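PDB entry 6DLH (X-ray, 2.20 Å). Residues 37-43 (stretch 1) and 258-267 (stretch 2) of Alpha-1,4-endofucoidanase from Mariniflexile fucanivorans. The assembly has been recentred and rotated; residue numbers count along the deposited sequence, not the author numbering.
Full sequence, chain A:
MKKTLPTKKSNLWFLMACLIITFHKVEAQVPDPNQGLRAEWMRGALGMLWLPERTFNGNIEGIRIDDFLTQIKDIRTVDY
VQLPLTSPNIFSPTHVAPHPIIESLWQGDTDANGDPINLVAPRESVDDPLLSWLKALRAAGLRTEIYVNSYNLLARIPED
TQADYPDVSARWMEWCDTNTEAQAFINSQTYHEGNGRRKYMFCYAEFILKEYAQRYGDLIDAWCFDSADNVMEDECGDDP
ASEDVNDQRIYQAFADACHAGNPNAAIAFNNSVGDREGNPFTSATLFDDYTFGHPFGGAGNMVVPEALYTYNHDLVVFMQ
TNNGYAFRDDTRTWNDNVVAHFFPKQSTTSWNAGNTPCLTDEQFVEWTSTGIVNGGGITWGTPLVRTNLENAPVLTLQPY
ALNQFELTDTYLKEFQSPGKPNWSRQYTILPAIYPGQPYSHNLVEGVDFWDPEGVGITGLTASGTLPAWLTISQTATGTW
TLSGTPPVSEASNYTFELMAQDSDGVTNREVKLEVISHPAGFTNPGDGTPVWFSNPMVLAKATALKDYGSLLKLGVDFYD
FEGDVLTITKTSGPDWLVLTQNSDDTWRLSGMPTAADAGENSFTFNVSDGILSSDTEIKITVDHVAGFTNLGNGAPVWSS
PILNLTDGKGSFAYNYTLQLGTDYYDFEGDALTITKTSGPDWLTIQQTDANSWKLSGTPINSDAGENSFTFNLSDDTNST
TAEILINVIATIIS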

# COMPACT_ATOMS: atom_id res chain seq x y z
N LEU A 37 -11.82 23.33 11.09
CA LEU A 37 -11.56 24.29 10.03
C LEU A 37 -10.50 23.74 9.08
O LEU A 37 -10.55 24.00 7.87
CB LEU A 37 -11.09 25.62 10.64
CG LEU A 37 -12.17 26.67 10.90
CD1 LEU A 37 -11.61 27.84 11.70
CD2 LEU A 37 -12.78 27.17 9.60
N ARG A 38 -9.56 22.97 9.62
CA ARG A 38 -8.46 22.47 8.81
C ARG A 38 -8.91 21.29 7.94
O ARG A 38 -8.10 20.75 7.18
CB ARG A 38 -7.22 22.20 9.66
CG ARG A 38 -7.39 21.13 10.73
CD ARG A 38 -6.04 20.95 11.40
NE ARG A 38 -6.19 20.38 12.73
CZ ARG A 38 -6.30 21.08 13.86
NH1 ARG A 38 -6.64 20.47 14.98
NH2 ARG A 38 -6.09 22.38 13.85
N ALA A 39 -10.19 20.91 8.05
CA ALA A 39 -10.79 19.88 7.21
C ALA A 39 -11.88 20.49 6.33
O ALA A 39 -12.78 19.79 5.87
CB ALA A 39 -11.33 18.77 8.08
N GLU A 40 -11.78 21.80 6.07
CA GLU A 40 -12.82 22.49 5.33
C GLU A 40 -12.88 21.96 3.89
O GLU A 40 -13.92 22.01 3.24
CB GLU A 40 -12.62 24.01 5.41
CG GLU A 40 -13.37 24.80 4.34
CD GLU A 40 -14.89 24.75 4.40
OE1 GLU A 40 -15.45 24.46 5.49
OE2 GLU A 40 -15.52 24.99 3.34
N TRP A 41 -11.74 21.44 3.41
CA TRP A 41 -11.64 20.92 2.05
C TRP A 41 -12.43 19.62 1.93
O TRP A 41 -12.78 19.21 0.82
CB TRP A 41 -10.17 20.71 1.67
CG TRP A 41 -9.47 19.74 2.57
CD1 TRP A 41 -8.72 20.04 3.66
CD2 TRP A 41 -9.45 18.30 2.45
NE1 TRP A 41 -8.23 18.90 4.23
CE2 TRP A 41 -8.66 17.82 3.51
CE3 TRP A 41 -10.02 17.38 1.56
CZ2 TRP A 41 -8.43 16.45 3.71
CZ3 TRP A 41 -9.79 16.03 1.76
CH2 TRP A 41 -9.00 15.58 2.82
N MET A 42 -12.68 18.99 3.08
CA MET A 42 -13.38 17.72 3.18
C MET A 42 -14.87 17.90 2.85
O MET A 42 -15.53 16.95 2.44
CB MET A 42 -13.21 17.14 4.59
CG MET A 42 -13.89 15.82 4.84
SD MET A 42 -12.76 14.43 5.04
CE MET A 42 -11.42 15.19 5.97
N ARG A 43 -15.38 19.13 3.00
CA ARG A 43 -16.76 19.43 2.64
C ARG A 43 -16.93 19.38 1.13
O ARG A 43 -16.26 20.12 0.41
CB ARG A 43 -17.22 20.76 3.26
CG ARG A 43 -17.57 20.65 4.73
CD ARG A 43 -17.88 21.96 5.43
NE ARG A 43 -19.19 22.51 5.11
CZ ARG A 43 -19.41 23.57 4.33
NH1 ARG A 43 -18.39 24.29 3.90
NH2 ARG A 43 -20.64 23.90 3.98
N CYS A 258 0.65 13.92 14.80
CA CYS A 258 0.30 14.15 13.41
C CYS A 258 0.52 15.63 13.07
O CYS A 258 0.97 15.96 11.97
CB CYS A 258 -1.15 13.77 13.11
SG CYS A 258 -1.52 12.00 13.30
N HIS A 259 0.18 16.50 14.02
CA HIS A 259 0.21 17.93 13.77
C HIS A 259 1.64 18.47 13.82
O HIS A 259 1.91 19.55 13.31
CB HIS A 259 -0.75 18.69 14.69
CG HIS A 259 -2.19 18.51 14.34
ND1 HIS A 259 -3.12 18.03 15.24
CD2 HIS A 259 -2.86 18.75 13.19
CE1 HIS A 259 -4.30 18.00 14.67
NE2 HIS A 259 -4.17 18.43 13.41
N ALA A 260 2.56 17.69 14.41
CA ALA A 260 3.97 18.02 14.43
C ALA A 260 4.52 18.03 13.00
O ALA A 260 5.36 18.86 12.67
CB ALA A 260 4.72 17.05 15.32
N GLY A 261 4.01 17.11 12.16
CA GLY A 261 4.43 16.99 10.77
C GLY A 261 3.64 17.89 9.83
O GLY A 261 4.22 18.58 8.98
N ASN A 262 2.31 17.88 9.98
CA ASN A 262 1.43 18.74 9.21
C ASN A 262 0.41 19.36 10.15
O ASN A 262 -0.48 18.66 10.64
CB ASN A 262 0.74 17.99 8.06
CG ASN A 262 -0.11 18.89 7.19
OD1 ASN A 262 -0.09 20.12 7.31
ND2 ASN A 262 -0.86 18.29 6.27
N PRO A 263 0.49 20.68 10.43
CA PRO A 263 -0.41 21.32 11.39
C PRO A 263 -1.83 21.45 10.83
O PRO A 263 -2.74 21.81 11.56
CB PRO A 263 0.23 22.70 11.62
CG PRO A 263 0.98 22.98 10.34
CD PRO A 263 1.45 21.63 9.84
N ASN A 264 -1.98 21.14 9.54
CA ASN A 264 -3.26 21.29 8.86
C ASN A 264 -3.90 19.92 8.64
O ASN A 264 -4.98 19.82 8.07
CB ASN A 264 -3.12 22.03 7.53
CG ASN A 264 -2.73 23.48 7.68
OD1 ASN A 264 -3.23 24.18 8.57
ND2 ASN A 264 -1.87 23.96 6.81
N ALA A 265 -3.21 18.86 9.07
CA ALA A 265 -3.72 17.51 8.91
C ALA A 265 -5.01 17.34 9.72
O ALA A 265 -5.04 17.68 10.90
CB ALA A 265 -2.66 16.51 9.31
N ALA A 266 -6.06 16.84 9.06
CA ALA A 266 -7.35 16.59 9.69
C ALA A 266 -7.35 15.20 10.33
O ALA A 266 -6.88 14.24 9.72
CB ALA A 266 -8.45 16.73 8.67
N ILE A 267 -7.89 15.11 11.56
CA ILE A 267 -7.80 13.90 12.37
C ILE A 267 -9.20 13.37 12.64
O ILE A 267 -10.12 14.16 12.89
CB ILE A 267 -7.05 14.15 13.70
CG1 ILE A 267 -5.81 15.05 13.55
CG2 ILE A 267 -6.74 12.85 14.43
CD1 ILE A 267 -4.77 14.55 12.57
O HOH W 1 -5.94 18.53 5.81

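Stretch 2 leaves a helix, passes through a turn and enters a strand, and it meets a short 3-10 segment more than two hundred residues away in sequence, with R38 making the largest share of the contact. Near the start, the CA-to-CB bond of H259 points toward the 3-10 segment, bringing NE2 of H259 to 2.9 Å from NE of R38, and CD2 of H259 sits over one face of the guanidinium. NE2 of H259 also donates a weak hydrogen bond to O of A265 (2.8 Å), so the ring ties the helical end of the stretch to the residue just before the strand. Histidine suits this place because NE2 can give its proton to the carbonyl O of A265 while CD2 stands over a guanidinium face.

N262 opens a type I turn that closes at A265, where N of A265 bonds to O of N262 at 3.2 Å. The N262 side chain reinforces the bend, OD1 accepting from N of N264 at 3.1 Å; the short asparagine side chain carries an acceptor that can reach the backbone N two residues on. P263, whose ring restricts phi to a value the turn accepts, offers its carbonyl O 3.4 Å from CD of R38.

At N264 the backbone matters most. O of N264 approaches O of R38 at 3.4 Å, but both are acceptors and cannot bond each other. A water links the segments: its O accepts from NE1 of W41 (2.8 Å) and lies 2.8 Å from O of N264; the indole NH gives tryptophan a polar handle here. A265 points its CB away, while its O lies at the guanidinium edge, 3.5 Å from NE of R38.

A266 turns its methyl toward the 3-10 segment. CB of A266 packs 3.6 Å from CB of A39 and 4.3 Å from CE of M42, and the small alanines let the two backbones come close, with CA atoms of A39 and A266 5.4 Å apart.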